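Local atomic coordinates of formate dehydrogenase (Staphylococcus aureus, PDB entry 6TTB), a protein that catalyses the NAD-dependent oxidation of formate, probably to carbon dioxide, with transfer of a hydride to the cofactor. Residues 248-259 / 276-284. Numbering follows the deposited sequence.
Sequences PLTPETDNLFDK and RGKIVNRDA. With NAD (nicotinamide-adenine-dinucleotide), chain C.
In the Rossmann-type NAD-binding domain, the loop that follows strand 242-245 packs against the turn leading into helix 282-291, and one end of this pairing borders the cofactor. There Leu249 meets Arg276: the guanidinium carries Leu249 N over the centre of one face, while Leu249 CB lies 3.5 Å from Arg276 NH1. The guanidinium edge serves the ligand, Arg276 NE donating to the ribose hydroxyl O2D of NAD, and NH1 also forms a salt bridge with Asp122, so two of its nitrogens have a polar partner. Farther along, the two backbones form a single bridge between Phe257 and Val280. Its evidence is a pair of bonds, Phe257 N to Ile279 O (2.9 Å) and Asn281 N to Phe257 O (3.0 Å), the latter almost straight at 174°. Ile279 packs against the type II turn Thr253-Leu256, its CA in a CA-H...O contact with Thr253 O (3.3 Å). With CG1 beside the backbone N (chi1 -69°), Ile279 CG1 reaches Thr253 OG1 at 3.5 Å, leaving Ile279 CG2 to touch Phe257 CD1, also at 3.5 Å. Thr253 OG1 in turn donates to an in-plane lone pair of Pro248 O, closing the loop back onto Pro248. Asn281 N-caps helix 282-291 through OD1, which accepts from Ala284 N at 2.7 Å, and separately donates from ND2 to an in-plane lone pair of Asn255 OD1 at 3.0 Å, the two amide planes standing 69° apart.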
loop_
_atom_site.group_PDB
_atom_site.type_symbol
_atom_site.label_atom_id
_atom_site.label_comp_id
_atom_site.label_asym_id
_atom_site.label_seq_id
_atom_site.Cartn_x
_atom_site.Cartn_y
_atom_site.Cartn_z
ATOM N N PRO A 248 -14.921 7.678 -15.184
ATOM C CA PRO A 248 -16.145 8.169 -14.525
ATOM C C PRO A 248 -17.190 7.063 -14.587
ATOM O O PRO A 248 -16.946 6.017 -15.174
ATOM C CB PRO A 248 -16.543 9.429 -15.332
ATOM C CG PRO A 248 -15.303 9.753 -16.151
ATOM C CD PRO A 248 -14.653 8.391 -16.437
ATOM N N LEU A 249 -18.297 7.243 -13.884
ATOM C CA LEU A 249 -19.390 6.294 -14.021
ATOM C C LEU A 249 -20.346 6.832 -15.073
ATOM O O LEU A 249 -21.161 7.715 -14.753
ATOM C CB LEU A 249 -20.101 6.206 -12.683
ATOM C CG LEU A 249 -21.325 5.298 -12.656
ATOM C CD1 LEU A 249 -21.004 3.832 -13.089
ATOM C CD2 LEU A 249 -21.963 5.347 -11.276
ATOM N N THR A 250 -20.217 6.281 -16.312
ATOM C CA THR A 250 -20.956 6.645 -17.521
ATOM C C THR A 250 -21.708 5.409 -17.964
ATOM O O THR A 250 -21.534 4.347 -17.405
ATOM C CB THR A 250 -19.989 7.071 -18.633
ATOM O OG1 THR A 250 -19.388 5.917 -19.294
ATOM C CG2 THR A 250 -18.925 7.989 -18.090
ATOM N N PRO A 251 -22.536 5.477 -19.009
ATOM C CA PRO A 251 -23.346 4.337 -19.401
ATOM C C PRO A 251 -22.432 3.194 -19.823
ATOM O O PRO A 251 -22.852 2.042 -19.877
ATOM C CB PRO A 251 -24.040 4.828 -20.649
ATOM C CG PRO A 251 -24.035 6.306 -20.513
ATOM C CD PRO A 251 -22.693 6.619 -19.905
ATOM N N GLU A 252 -21.171 3.516 -20.103
ATOM C CA GLU A 252 -20.300 2.492 -20.654
ATOM C C GLU A 252 -19.509 1.776 -19.572
ATOM O O GLU A 252 -19.055 0.661 -19.776
ATOM C CB GLU A 252 -19.331 3.095 -21.634
ATOM C CG GLU A 252 -19.657 2.588 -22.983
ATOM C CD GLU A 252 -19.166 3.479 -24.050
ATOM O OE1 GLU A 252 -19.179 4.700 -23.842
ATOM O OE2 GLU A 252 -18.707 2.941 -25.039
ATOM N N THR A 253 -19.226 2.495 -18.491
ATOM C CA THR A 253 -18.446 1.960 -17.397
ATOM C C THR A 253 -19.396 1.340 -16.378
ATOM O O THR A 253 -18.973 0.506 -15.585
ATOM C CB THR A 253 -17.497 3.004 -16.826
ATOM O OG1 THR A 253 -18.261 3.835 -15.922
ATOM C CG2 THR A 253 -16.778 3.812 -17.909
ATOM N N ASP A 254 -20.703 1.688 -16.476
ATOM C CA ASP A 254 -21.689 1.083 -15.611
ATOM C C ASP A 254 -21.542 -0.462 -15.679
ATOM O O ASP A 254 -21.540 -1.055 -16.757
ATOM C CB ASP A 254 -23.053 1.620 -15.953
ATOM C CG ASP A 254 -24.091 1.167 -14.971
ATOM O OD1 ASP A 254 -23.754 0.317 -14.106
ATOM O OD2 ASP A 254 -25.218 1.660 -15.057
ATOM N N ASN A 255 -21.263 -1.107 -14.547
ATOM C CA ASN A 255 -21.177 -2.553 -14.536
ATOM C C ASN A 255 -20.211 -3.131 -15.587
ATOM O O ASN A 255 -20.283 -4.311 -15.880
ATOM C CB ASN A 255 -22.517 -3.188 -14.753
ATOM C CG ASN A 255 -22.592 -4.466 -13.958
ATOM O OD1 ASN A 255 -22.220 -4.480 -12.778
ATOM N ND2 ASN A 255 -23.021 -5.539 -14.573
ATOM N N LEU A 256 -19.217 -2.335 -16.045
ATOM C CA LEU A 256 -18.278 -2.778 -17.064
ATOM C C LEU A 256 -17.492 -3.977 -16.606
ATOM O O LEU A 256 -17.207 -4.798 -17.394
ATOM C CB LEU A 256 -17.308 -1.665 -17.437
ATOM C CG LEU A 256 -16.251 -2.082 -18.475
ATOM C CD1 LEU A 256 -16.899 -2.826 -19.691
ATOM C CD2 LEU A 256 -15.408 -0.895 -18.928
ATOM N N PHE A 257 -16.957 -3.975 -15.402
ATOM C CA PHE A 257 -16.134 -5.125 -14.985
ATOM C C PHE A 257 -17.051 -6.156 -14.359
ATOM O O PHE A 257 -17.262 -6.077 -13.153
ATOM C CB PHE A 257 -15.071 -4.680 -13.989
ATOM C CG PHE A 257 -13.931 -3.927 -14.591
ATOM C CD1 PHE A 257 -14.077 -2.607 -14.987
ATOM C CD2 PHE A 257 -12.697 -4.533 -14.773
ATOM C CE1 PHE A 257 -13.043 -1.946 -15.656
ATOM C CE2 PHE A 257 -11.645 -3.841 -15.384
ATOM C CZ PHE A 257 -11.820 -2.541 -15.807
ATOM N N ASP A 258 -17.851 -6.827 -15.227
ATOM C CA ASP A 258 -18.840 -7.847 -14.824
ATOM C C ASP A 258 -18.175 -9.208 -14.792
ATOM O O ASP A 258 -16.965 -9.282 -14.793
ATOM C CB ASP A 258 -20.068 -7.915 -15.743
ATOM C CG ASP A 258 -19.735 -8.028 -17.239
ATOM O OD1 ASP A 258 -18.555 -7.900 -17.572
ATOM O OD2 ASP A 258 -20.713 -8.191 -18.091
ATOM N N LYS A 259 -18.964 -10.282 -14.784
ATOM C CA LYS A 259 -18.338 -11.596 -14.740
ATOM C C LYS A 259 -17.400 -11.749 -15.933
ATOM O O LYS A 259 -16.309 -12.321 -15.812
ATOM C CB LYS A 259 -19.298 -12.772 -14.695
ATOM C CG LYS A 259 -18.507 -14.075 -14.588
ATOM C CD LYS A 259 -19.227 -15.471 -14.855
ATOM C CE LYS A 259 -18.225 -16.622 -14.727
ATOM N NZ LYS A 259 -18.831 -17.915 -14.289
ATOM N N ARG A 276 -15.460 4.574 -9.097
ATOM C CA ARG A 276 -16.770 4.416 -8.456
ATOM C C ARG A 276 -17.163 2.942 -8.331
ATOM O O ARG A 276 -17.007 2.184 -9.263
ATOM C CB ARG A 276 -17.909 5.291 -9.039
ATOM C CG ARG A 276 -17.486 6.566 -9.750
ATOM C CD ARG A 276 -18.189 7.815 -9.258
ATOM N NE ARG A 276 -17.876 8.953 -10.154
ATOM C CZ ARG A 276 -18.756 9.598 -10.927
ATOM N NH1 ARG A 276 -20.024 9.234 -10.929
ATOM N NH2 ARG A 276 -18.351 10.570 -11.734
ATOM N N GLY A 277 -17.779 2.599 -7.187
ATOM C CA GLY A 277 -18.214 1.249 -6.869
ATOM C C GLY A 277 -18.828 0.505 -8.051
ATOM O O GLY A 277 -18.472 -0.661 -8.290
ATOM N N LYS A 278 -19.812 1.152 -8.743
ATOM C CA LYS A 278 -20.729 0.427 -9.649
ATOM C C LYS A 278 -20.005 -0.033 -10.905
ATOM O O LYS A 278 -20.561 -0.813 -11.670
ATOM C CB LYS A 278 -21.875 1.323 -10.145
ATOM C CG LYS A 278 -23.291 0.747 -10.084
ATOM C CD LYS A 278 -24.171 1.310 -11.221
ATOM C CE LYS A 278 -25.669 1.062 -11.095
ATOM N NZ LYS A 278 -25.986 -0.382 -11.154
ATOM N N ILE A 279 -18.816 0.497 -11.183
ATOM C CA ILE A 279 -18.117 0.028 -12.387
ATOM C C ILE A 279 -17.824 -1.459 -12.238
ATOM O O ILE A 279 -17.633 -2.194 -13.258
ATOM C CB ILE A 279 -16.807 0.767 -12.659
ATOM C CG1 ILE A 279 -17.061 2.201 -13.079
ATOM C CG2 ILE A 279 -15.953 -0.000 -13.698
ATOM C CD1 ILE A 279 -15.899 3.099 -12.852
ATOM N N VAL A 280 -17.756 -1.887 -10.956
ATOM C CA VAL A 280 -17.331 -3.223 -10.725
ATOM C C VAL A 280 -18.466 -3.999 -10.111
ATOM O O VAL A 280 -18.941 -3.677 -9.034
ATOM C CB VAL A 280 -16.036 -3.307 -9.912
ATOM C CG1 VAL A 280 -15.759 -4.767 -9.531
ATOM C CG2 VAL A 280 -14.872 -2.730 -10.710
ATOM N N ASN A 281 -18.793 -5.107 -10.770
ATOM C CA ASN A 281 -19.952 -5.871 -10.393
ATOM C C ASN A 281 -19.736 -6.459 -9.007
ATOM O O ASN A 281 -18.912 -7.359 -8.834
ATOM C CB ASN A 281 -20.287 -6.992 -11.380
ATOM C CG ASN A 281 -21.585 -7.675 -10.948
ATOM O OD1 ASN A 281 -21.539 -8.611 -10.160
ATOM N ND2 ASN A 281 -22.747 -7.075 -11.283
ATOM N N ARG A 282 -20.571 -6.012 -8.056
ATOM C CA ARG A 282 -20.390 -6.385 -6.661
ATOM C C ARG A 282 -20.108 -7.879 -6.558
ATOM O O ARG A 282 -19.132 -8.303 -5.915
ATOM C CB ARG A 282 -21.622 -6.069 -5.843
ATOM C CG ARG A 282 -21.506 -6.589 -4.426
ATOM C CD ARG A 282 -22.733 -6.261 -3.618
ATOM N NE ARG A 282 -23.547 -7.427 -3.838
ATOM C CZ ARG A 282 -24.849 -7.441 -3.826
ATOM N NH1 ARG A 282 -25.521 -6.352 -3.514
ATOM N NH2 ARG A 282 -25.471 -8.549 -4.113
ATOM N N ASP A 283 -20.963 -8.663 -7.210
ATOM C CA ASP A 283 -21.052 -10.080 -6.936
ATOM C C ASP A 283 -20.004 -10.836 -7.740
ATOM O O ASP A 283 -19.382 -11.789 -7.272
ATOM C CB ASP A 283 -22.454 -10.558 -7.255
ATOM C CG ASP A 283 -23.450 -10.263 -6.130
ATOM O OD1 ASP A 283 -23.017 -9.681 -5.017
ATOM O OD2 ASP A 283 -24.637 -10.679 -6.298
ATOM N N ALA A 284 -19.856 -10.437 -8.995
ATOM C CA ALA A 284 -18.860 -11.032 -9.858
ATOM C C ALA A 284 -17.492 -10.927 -9.189
ATOM O O ALA A 284 -16.725 -11.896 -9.239
ATOM C CB ALA A 284 -18.871 -10.374 -11.195
HETATM P PA NAD C . -11.079 12.665 -15.631
HETATM O O1A NAD C . -12.252 13.169 -16.402
HETATM O O2A NAD C . -9.773 13.434 -15.570
HETATM O O5B NAD C . -10.800 11.119 -15.990
HETATM C C5B NAD C . -11.765 10.323 -16.708
HETATM C C4B NAD C . -11.165 9.953 -18.041
HETATM O O4B NAD C . -11.648 8.640 -18.381
HETATM C C3B NAD C . -11.524 10.893 -19.217
HETATM O O3B NAD C . -10.471 11.733 -19.689
HETATM C C2B NAD C . -12.044 9.972 -20.328
HETATM O O2B NAD C . -11.364 10.141 -21.555
HETATM C C1B NAD C . -11.914 8.553 -19.756
HETATM N N9A NAD C . -13.105 7.730 -19.994
HETATM C C8A NAD C . -14.349 8.175 -20.422
HETATM N N7A NAD C . -15.181 7.202 -20.712
HETATM C C5A NAD C . -14.425 6.039 -20.567
HETATM C C6A NAD C . -14.709 4.660 -20.786
HETATM N N6A NAD C . -15.841 4.197 -21.285
HETATM N N1A NAD C . -13.689 3.781 -20.617
HETATM C C2A NAD C . -12.515 4.243 -20.159
HETATM N N3A NAD C . -12.148 5.497 -19.879
HETATM C C4A NAD C . -13.144 6.359 -20.110
HETATM O O3 NAD C . -11.553 12.459 -14.163
HETATM P PN NAD C . -10.567 12.213 -12.978
HETATM O O1N NAD C . -10.408 13.540 -12.285
HETATM O O2N NAD C . -9.343 11.505 -13.484
HETATM O O5D NAD C . -11.458 11.204 -12.076
HETATM C C5D NAD C . -11.287 9.763 -12.240
HETATM C C4D NAD C . -12.429 9.106 -11.546
HETATM O O4D NAD C . -12.092 8.999 -10.141
HETATM C C3D NAD C . -13.739 9.923 -11.652
HETATM O O3D NAD C . -14.720 9.283 -12.453
HETATM C C2D NAD C . -14.169 10.157 -10.201
HETATM O O2D NAD C . -15.514 9.818 -9.891
HETATM C C1D NAD C . -13.225 9.315 -9.362
HETATM N N1N NAD C . -12.812 10.088 -8.181
HETATM C C2N NAD C . -13.009 9.538 -6.877
HETATM C C3N NAD C . -12.618 10.260 -5.727
HETATM C C7N NAD C . -12.548 9.568 -4.365
HETATM O O7N NAD C . -12.670 10.251 -3.349
HETATM N N7N NAD C . -12.330 8.239 -4.314
HETATM C C4N NAD C . -12.247 11.645 -5.900
HETATM C C5N NAD C . -12.091 12.181 -7.196
HETATM C C6N NAD C . -12.408 11.394 -8.321
#